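Local coordinates for protein MFP2B (Ascaris suum, PDB 2BJR) that probably enhances the polymerization of major sperm protein that powers the amoeboid motility of nematode sperm, and binds a zinc ion, at residues A36-N41 with S59-N63; R43-G47 with R113-P119. One frame throughout, in Å; residues are numbered along the deposited sequence.

Overall arrangement
Contacts 1 and 2 lie on the same side of the molecule's centre, with their own centres about 9 Å apart, inside one cytosolic motility protein domain. Their segments alternate along the chain, in the order 36-41, 43-47, 59-63, 113-119. The first three sit on consecutive antiparallel strands of one six-stranded sheet. Contact 1 joins the outer two of these three, strands 34-40 and 55-62, across the intervening strand 43-52. Contact 2 ties that middle strand to 117-122, an edge strand, within this chain, of a separate four-stranded sheet. Backbone pairing of Trp38 with Met45 and of Ala36 with Gly47 connects the two contacts directly, so aromatic packing within one sheet adjoins the junction between two sheets.

Contact 1 of 2, residues A36-N41 with S59-N63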
ATOM      1  N   ALA A  36      -9.049 -10.232   0.186  1.00 16.28           N
ATOM      2  CA  ALA A  36      -8.771 -11.641  -0.054  1.00 15.61           C
ATOM      3  C   ALA A  36      -9.989 -12.498   0.140  1.00 15.29           C
ATOM      4  O   ALA A  36     -10.975 -12.106   0.762  1.00 15.90           O
ATOM      5  CB  ALA A  36      -7.657 -12.146   0.808  1.00 16.60           C
ATOM      6  N   LEU A  37      -9.906 -13.662  -0.473  1.00 16.49           N
ATOM      7  CA  LEU A  37     -11.033 -14.609  -0.566  1.00 16.66           C
ATOM      8  C   LEU A  37     -10.558 -16.047  -0.397  1.00 16.79           C
ATOM      9  O   LEU A  37      -9.550 -16.478  -0.963  1.00 16.36           O
ATOM     10  CB  LEU A  37     -11.734 -14.447  -1.927  1.00 17.29           C
ATOM     11  CG  LEU A  37     -12.832 -15.480  -2.284  1.00 17.47           C
ATOM     12  CD1 LEU A  37     -14.063 -15.346  -1.351  1.00 18.77           C
ATOM     13  CD2 LEU A  37     -13.197 -15.258  -3.760  1.00 21.22           C
ATOM     14  N   TRP A  38     -11.333 -16.819   0.364  1.00 18.71           N
ATOM     15  CA  TRP A  38     -11.054 -18.248   0.572  1.00 19.64           C
ATOM     16  C   TRP A  38     -12.382 -19.008   0.575  1.00 19.52           C
ATOM     17  O   TRP A  38     -13.460 -18.415   0.698  1.00 18.65           O
ATOM     18  CB  TRP A  38     -10.326 -18.404   1.912  1.00 20.45           C
ATOM     19  CG  TRP A  38      -9.878 -19.815   2.307  1.00 21.57           C
ATOM     20  CD1 TRP A  38      -8.942 -20.610   1.719  1.00 24.85           C
ATOM     21  CD2 TRP A  38     -10.378 -20.550   3.429  1.00 24.56           C
ATOM     22  NE1 TRP A  38      -8.848 -21.807   2.404  1.00 27.16           N
ATOM     23  CE2 TRP A  38      -9.705 -21.787   3.462  1.00 25.37           C
ATOM     24  CE3 TRP A  38     -11.320 -20.279   4.408  1.00 23.86           C
ATOM     25  CZ2 TRP A  38      -9.964 -22.758   4.436  1.00 26.20           C
ATOM     26  CZ3 TRP A  38     -11.556 -21.251   5.397  1.00 30.11           C
ATOM     27  CH2 TRP A  38     -10.870 -22.453   5.394  1.00 24.35           C
ATOM     28  N   TYR A  39     -12.273 -20.316   0.393  1.00 20.09           N
ATOM     29  CA  TYR A  39     -13.451 -21.193   0.343  1.00 21.46           C
ATOM     30  C   TYR A  39     -13.237 -22.355   1.270  1.00 22.03           C
ATOM     31  O   TYR A  39     -12.125 -22.878   1.382  1.00 22.74           O
ATOM     32  CB  TYR A  39     -13.686 -21.748  -1.064  1.00 22.09           C
ATOM     33  CG  TYR A  39     -14.194 -20.741  -2.031  1.00 20.73           C
ATOM     34  CD1 TYR A  39     -13.318 -19.887  -2.640  1.00 22.46           C
ATOM     35  CD2 TYR A  39     -15.512 -20.673  -2.381  1.00 21.55           C
ATOM     36  CE1 TYR A  39     -13.745 -18.990  -3.552  1.00 23.76           C
ATOM     37  CE2 TYR A  39     -15.952 -19.778  -3.300  1.00 24.73           C
ATOM     38  CZ  TYR A  39     -15.059 -18.910  -3.863  1.00 21.88           C
ATOM     39  OH  TYR A  39     -15.462 -17.997  -4.814  1.00 27.89           O
ATOM     40  N   LYS A  40     -14.295 -22.746   1.948  1.00 24.15           N
ATOM     41  CA  LYS A  40     -14.293 -23.954   2.737  1.00 25.40           C
ATOM     42  C   LYS A  40     -15.556 -24.713   2.359  1.00 25.53           C
ATOM     43  O   LYS A  40     -16.642 -24.194   2.545  1.00 24.35           O
ATOM     44  CB  LYS A  40     -14.343 -23.598   4.212  1.00 26.39           C
ATOM     45  CG  LYS A  40     -14.366 -24.798   5.147  1.00 31.23           C
ATOM     46  CD  LYS A  40     -13.048 -25.445   5.232  1.00 33.62           C
ATOM     47  CE  LYS A  40     -13.039 -26.593   6.224  1.00 37.26           C
ATOM     48  NZ  LYS A  40     -11.650 -27.104   6.289  1.00 40.33           N
ATOM     49  N   ASN A  41     -15.387 -25.906   1.776  1.00 27.31           N
ATOM     50  CA  ASN A  41     -16.512 -26.769   1.397  1.00 27.88           C
ATOM     51  C   ASN A  41     -17.486 -26.016   0.466  1.00 27.27           C
ATOM     52  O   ASN A  41     -18.670 -26.031   0.682  1.00 27.44           O
ATOM     53  CB  ASN A  41     -17.239 -27.260   2.674  1.00 29.13           C
ATOM     54  CG  ASN A  41     -16.318 -28.119   3.647  1.00 31.10           C
ATOM     55  OD1 ASN A  41     -15.506 -28.958   3.215  1.00 34.14           O
ATOM     56  ND2 ASN A  41     -16.476 -27.890   4.950  1.00 32.52           N
ATOM     57  N   SER A  59      -5.186 -13.937   6.533  1.00 18.58           N
ATOM     58  CA  SER A  59      -5.993 -14.215   7.718  1.00 17.93           C
ATOM     59  C   SER A  59      -7.465 -14.250   7.389  1.00 17.76           C
ATOM     60  O   SER A  59      -7.987 -13.324   6.753  1.00 16.97           O
ATOM     61  CB  SER A  59      -5.747 -13.157   8.792  1.00 18.38           C
ATOM     62  OG  SER A  59      -6.532 -13.389   9.951  1.00 17.84           O
ATOM     63  N   PHE A  60      -8.162 -15.314   7.818  1.00 17.16           N
ATOM     64  CA  PHE A  60      -9.587 -15.471   7.586  1.00 18.12           C
ATOM     65  C   PHE A  60     -10.218 -15.965   8.908  1.00 17.69           C
ATOM     66  O   PHE A  60      -9.573 -16.721   9.627  1.00 17.71           O
ATOM     67  CB  PHE A  60      -9.887 -16.502   6.481  1.00 17.99           C
ATOM     68  CG  PHE A  60      -9.407 -16.102   5.121  1.00 17.70           C
ATOM     69  CD1 PHE A  60      -8.115 -16.295   4.778  1.00 19.67           C
ATOM     70  CD2 PHE A  60     -10.248 -15.407   4.247  1.00 19.96           C
ATOM     71  CE1 PHE A  60      -7.639 -15.898   3.563  1.00 20.54           C
ATOM     72  CE2 PHE A  60      -9.791 -15.028   3.007  1.00 15.73           C
ATOM     73  CZ  PHE A  60      -8.499 -15.247   2.678  1.00 17.03           C
ATOM     74  N   PRO A  61     -11.411 -15.499   9.228  1.00 19.70           N
ATOM     75  CA  PRO A  61     -12.181 -16.000  10.362  1.00 20.54           C
ATOM     76  C   PRO A  61     -13.038 -17.220  10.005  1.00 21.92           C
ATOM     77  O   PRO A  61     -13.857 -17.189   9.101  1.00 23.11           O
ATOM     78  CB  PRO A  61     -13.069 -14.825  10.727  1.00 21.11           C
ATOM     79  CG  PRO A  61     -13.178 -13.997   9.497  1.00 21.19           C
ATOM     80  CD  PRO A  61     -12.100 -14.381   8.573  1.00 18.84           C
ATOM     81  N   TYR A  62     -12.821 -18.299  10.714  1.00 23.90           N
ATOM     82  CA  TYR A  62     -13.583 -19.534  10.497  1.00 24.18           C
ATOM     83  C   TYR A  62     -13.564 -20.390  11.757  1.00 25.35           C
ATOM     84  O   TYR A  62     -12.518 -20.537  12.363  1.00 25.24           O
ATOM     85  CB  TYR A  62     -12.948 -20.311   9.381  1.00 24.65           C
ATOM     86  CG  TYR A  62     -13.615 -21.629   9.091  1.00 27.47           C
ATOM     87  CD1 TYR A  62     -14.893 -21.682   8.541  1.00 32.00           C
ATOM     88  CD2 TYR A  62     -12.975 -22.832   9.414  1.00 32.36           C
ATOM     89  CE1 TYR A  62     -15.527 -22.931   8.285  1.00 32.15           C
ATOM     90  CE2 TYR A  62     -13.583 -24.062   9.178  1.00 33.41           C
ATOM     91  CZ  TYR A  62     -14.856 -24.103   8.620  1.00 33.36           C
ATOM     92  OH  TYR A  62     -15.414 -25.337   8.366  1.00 35.77           O
ATOM     93  N   ASN A  63     -14.684 -21.053  12.067  1.00 26.74           N
ATOM     94  CA  ASN A  63     -14.733 -21.983  13.214  1.00 27.29           C
ATOM     95  C   ASN A  63     -14.240 -21.181  14.435  1.00 28.47           C
ATOM     96  O   ASN A  63     -13.455 -21.718  15.254  1.00 27.85           O
ATOM     97  CB  ASN A  63     -13.859 -23.223  12.910  1.00 26.96           C
ATOM     98  CG  ASN A  63     -14.021 -24.401  13.912  1.00 25.65           C
ATOM     99  OD1 ASN A  63     -14.948 -24.463  14.727  1.00 25.44           O
ATOM    100  ND2 ASN A  63     -13.082 -25.352  13.818  1.00 22.38           N
TER
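Trp38 meets two aromatic rings of 59-63 with two different parts of its side chain. Its CB stands over the centre of the Phe60 ring, 3.6 Å from the centroid and 13° off the normal, a CH-pi contact. The far edge of the indole turns toward the face of Tyr62 in a T-shaped pair, with the six-membered ring and the phenol ring 5.9 Å apart by centroid and their planes at 76°. The backbone sets CB over Phe60; a chi1 of -177°, with CG opposite the backbone N, then sends the indole toward Tyr62. Leu73 O accepts a hydrogen bond from Trp38 NE1, which helps fix the rotation of the indole from outside the pair of segments. Earlier on the same strand, Ala36 CB reaches Phe60 CZ at 3.7 Å. At the other end the bent aliphatic chain of Lys40 crosses Tyr62 at about a right angle, its CG and its CE each 3.4 Å from Tyr62 OH. All of this packing passes over strand 43-52, which separates the two strands in the sheet; the axes of their short segments are 8.3 Å apart at closest and well short of antiparallel. Gly47, on that middle strand, has no side chain to intrude where Phe60 CE2 comes within 3.5 Å of its N. Trp38, Phe60 and Tyr62 thus form an aromatic cluster on one face of an antiparallel beta meander, spanning alternate strands.

Contact 2 of 2, residues R43-G47 with R113-P119; sequences RPMHG and RCGDSFP
His46 is met around its ring by the side chains of Cys114, Ser117 and Pro119. Ser117 OG lies near the ring plane, 2.7 Å from His46 ND1 in a hydrogen bond, and is also 3.1 Å from His46 N in a weak one. Pro119 CD sits over one face, 3.6 Å from the ring centroid and 10° off its normal, a CH-pi contact. Cys114 SG comes to the edge, 3.3 Å from His46 NE2. With chi1 at 167°, Ser117 OG swings to the side opposite its own backbone N, and this puts the hydroxyl within reach of both His46 nitrogens ND1 and N. Beside this group Pro44 packs on the turn, its CG 3.2 Å from Cys114 O. Trp11 also meets the His46 ring.

The turn that carries Cys114 and Ser117 is itself braced. Cys114 to Ser117 form a type II' beta turn, closed by Cys114 N to Ser117 O at 2.9 Å and by the reciprocal backbone bond, with Gly115 taking the positive phi. Arg113 approaches Gly115 O side-on: NE, 2.9 Å away, lies nearly on the line of the carbonyl bond, and NH2 binds the same oxygen. Arg113 NH2 also makes a salt bridge to Asp116 OD1, and Asp116 makes another with Lys137. The buried Ser117 hydroxyl therefore satisfies His46 ND1 while Pro119 covers one ring face, so polar and CH-pi contacts together join the two sheets, away from the zinc site.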
ATOM      1  N   ARG A  43     -18.049 -22.858   0.262  1.00 22.72           N
ATOM      2  CA  ARG A  43     -18.641 -21.639   0.795  1.00 23.05           C
ATOM      3  C   ARG A  43     -17.549 -20.527   0.829  1.00 21.03           C
ATOM      4  O   ARG A  43     -16.508 -20.717   1.439  1.00 20.64           O
ATOM      5  CB  ARG A  43     -19.183 -21.891   2.205  1.00 25.63           C
ATOM      6  CG  ARG A  43     -19.739 -20.665   2.910  1.00 32.61           C
ATOM      7  CD  ARG A  43     -20.468 -20.918   4.267  1.00 41.58           C
ATOM      8  NE  ARG A  43     -19.964 -19.995   5.300  1.00 47.92           N
ATOM      9  CZ  ARG A  43     -18.828 -20.166   5.994  1.00 51.85           C
ATOM     10  NH1 ARG A  43     -18.081 -21.238   5.804  1.00 54.78           N
ATOM     11  NH2 ARG A  43     -18.434 -19.265   6.886  1.00 52.48           N
ATOM     12  N   PRO A  44     -17.799 -19.405   0.170  1.00 19.32           N
ATOM     13  CA  PRO A  44     -16.825 -18.304   0.123  1.00 19.17           C
ATOM     14  C   PRO A  44     -16.839 -17.514   1.426  1.00 17.93           C
ATOM     15  O   PRO A  44     -17.894 -17.276   2.019  1.00 18.13           O
ATOM     16  CB  PRO A  44     -17.356 -17.421  -1.051  1.00 19.50           C
ATOM     17  CG  PRO A  44     -18.841 -17.659  -1.076  1.00 18.74           C
ATOM     18  CD  PRO A  44     -19.004 -19.092  -0.614  1.00 18.63           C
HETATM   19  N   MSE A  45     -15.669 -17.075   1.836  1.00 17.37           N
HETATM   20  CA  MSE A  45     -15.597 -16.034   2.827  1.00 18.09           C
HETATM   21  C   MSE A  45     -14.448 -15.073   2.569  1.00 17.51           C
HETATM   22  O   MSE A  45     -13.393 -15.504   2.173  1.00 17.80           O
HETATM   23  CB  MSE A  45     -15.444 -16.658   4.204  1.00 20.06           C
HETATM   24  CG  MSE A  45     -14.259 -17.447   4.342  1.00 22.03           C
HETATM   25 SE   MSE A  45     -14.470 -18.711   5.964  1.00 37.23          SE
HETATM   26  CE  MSE A  45     -15.255 -20.240   4.904  1.00 33.69           C
ATOM     27  N   HIS A  46     -14.667 -13.797   2.873  1.00 16.86           N
ATOM     28  CA  HIS A  46     -13.606 -12.804   2.652  1.00 15.94           C
ATOM     29  C   HIS A  46     -12.721 -12.609   3.886  1.00 16.72           C
ATOM     30  O   HIS A  46     -13.139 -12.929   5.007  1.00 16.63           O
ATOM     31  CB  HIS A  46     -14.226 -11.504   2.132  1.00 15.69           C
ATOM     32  CG  HIS A  46     -14.802 -11.648   0.773  1.00 18.01           C
ATOM     33  ND1 HIS A  46     -16.141 -11.837   0.570  1.00 18.01           N
ATOM     34  CD2 HIS A  46     -14.231 -11.614  -0.456  1.00 18.15           C
ATOM     35  CE1 HIS A  46     -16.373 -11.967  -0.729  1.00 20.50           C
ATOM     36  NE2 HIS A  46     -15.234 -11.822  -1.378  1.00 19.25           N
ATOM     37  N   GLY A  47     -11.514 -12.086   3.657  1.00 15.14           N
ATOM     38  CA  GLY A  47     -10.505 -11.907   4.671  1.00 15.70           C
ATOM     39  C   GLY A  47      -9.493 -10.931   4.098  1.00 15.54           C
ATOM     40  O   GLY A  47      -9.820 -10.114   3.205  1.00 15.39           O
ATOM     41  N   ARG A 113     -19.612  -8.864  -4.104  1.00 21.00           N
ATOM     42  CA  ARG A 113     -19.937 -10.007  -3.243  1.00 22.20           C
ATOM     43  C   ARG A 113     -19.481 -11.302  -3.880  1.00 21.23           C
ATOM     44  O   ARG A 113     -19.294 -11.366  -5.108  1.00 20.66           O
ATOM     45  CB  ARG A 113     -21.426 -10.071  -2.976  1.00 23.22           C
ATOM     46  CG  ARG A 113     -22.229 -10.361  -4.229  1.00 25.45           C
ATOM     47  CD  ARG A 113     -23.707 -10.195  -4.019  1.00 28.13           C
ATOM     48  NE  ARG A 113     -24.208 -11.206  -3.082  1.00 30.85           N
ATOM     49  CZ  ARG A 113     -25.438 -11.237  -2.622  1.00 32.20           C
ATOM     50  NH1 ARG A 113     -26.299 -10.293  -2.983  1.00 35.61           N
ATOM     51  NH2 ARG A 113     -25.821 -12.186  -1.777  1.00 34.38           N
ATOM     52  N   CYS A 114     -19.293 -12.317  -3.045  1.00 21.00           N
ATOM     53  CA  CYS A 114     -19.142 -13.719  -3.486  1.00 21.87           C
ATOM     54  C   CYS A 114     -20.117 -14.529  -2.684  1.00 22.46           C
ATOM     55  O   CYS A 114     -19.991 -14.662  -1.481  1.00 19.89           O
ATOM     56  CB  CYS A 114     -17.722 -14.235  -3.312  1.00 21.32           C
ATOM     57  SG  CYS A 114     -16.446 -13.243  -4.111  1.00 21.78           S
ATOM     58  N   GLY A 115     -21.176 -14.980  -3.330  1.00 23.46           N
ATOM     59  CA  GLY A 115     -22.230 -15.674  -2.607  1.00 24.02           C
ATOM     60  C   GLY A 115     -22.804 -14.760  -1.549  1.00 23.05           C
ATOM     61  O   GLY A 115     -23.164 -13.607  -1.804  1.00 24.65           O
ATOM     62  N   ASP A 116     -22.822 -15.206  -0.321  1.00 22.72           N
ATOM     63  CA  ASP A 116     -23.392 -14.374   0.727  1.00 22.82           C
ATOM     64  C   ASP A 116     -22.319 -13.545   1.479  1.00 22.28           C
ATOM     65  O   ASP A 116     -22.653 -12.865   2.411  1.00 24.09           O
ATOM     66  CB  ASP A 116     -24.143 -15.228   1.747  1.00 25.63           C
ATOM     67  CG  ASP A 116     -25.555 -15.634   1.278  1.00 28.30           C
ATOM     68  OD1 ASP A 116     -26.190 -14.944   0.460  1.00 33.42           O
ATOM     69  OD2 ASP A 116     -26.114 -16.611   1.781  1.00 34.68           O
ATOM     70  N   SER A 117     -21.072 -13.593   1.038  1.00 20.57           N
ATOM     71  CA  SER A 117     -19.996 -12.917   1.761  1.00 18.83           C
ATOM     72  C   SER A 117     -19.624 -11.655   1.000  1.00 18.44           C
ATOM     73  O   SER A 117     -19.511 -11.665  -0.242  1.00 17.19           O
ATOM     74  CB  SER A 117     -18.820 -13.830   1.906  1.00 19.27           C
ATOM     75  OG  SER A 117     -17.644 -13.157   2.340  1.00 20.22           O
ATOM     76  N   PHE A 118     -19.418 -10.572   1.740  1.00 17.98           N
ATOM     77  CA  PHE A 118     -18.774  -9.418   1.146  1.00 19.06           C
ATOM     78  C   PHE A 118     -17.720  -8.811   2.052  1.00 18.53           C
ATOM     79  O   PHE A 118     -17.869  -8.829   3.281  1.00 18.65           O
ATOM     80  CB  PHE A 118     -19.744  -8.373   0.753  1.00 20.02           C
ATOM     81  CG  PHE A 118     -20.666  -7.952   1.799  1.00 21.90           C
ATOM     82  CD1 PHE A 118     -20.493  -6.742   2.453  1.00 26.45           C
ATOM     83  CD2 PHE A 118     -21.818  -8.682   2.052  1.00 28.31           C
ATOM     84  CE1 PHE A 118     -21.418  -6.313   3.402  1.00 28.79           C
ATOM     85  CE2 PHE A 118     -22.728  -8.262   3.006  1.00 29.91           C
ATOM     86  CZ  PHE A 118     -22.547  -7.088   3.668  1.00 32.50           C
ATOM     87  N   PRO A 119     -16.661  -8.303   1.462  1.00 18.04           N
ATOM     88  CA  PRO A 119     -15.642  -7.616   2.269  1.00 18.13           C
ATOM     89  C   PRO A 119     -16.197  -6.436   3.033  1.00 17.26           C
ATOM     90  O   PRO A 119     -17.080  -5.713   2.515  1.00 17.24           O
ATOM     91  CB  PRO A 119     -14.625  -7.169   1.229  1.00 19.00           C
ATOM     92  CG  PRO A 119     -14.834  -8.093   0.072  1.00 19.44           C
ATOM     93  CD  PRO A 119     -16.298  -8.359   0.027  1.00 16.43           C
TER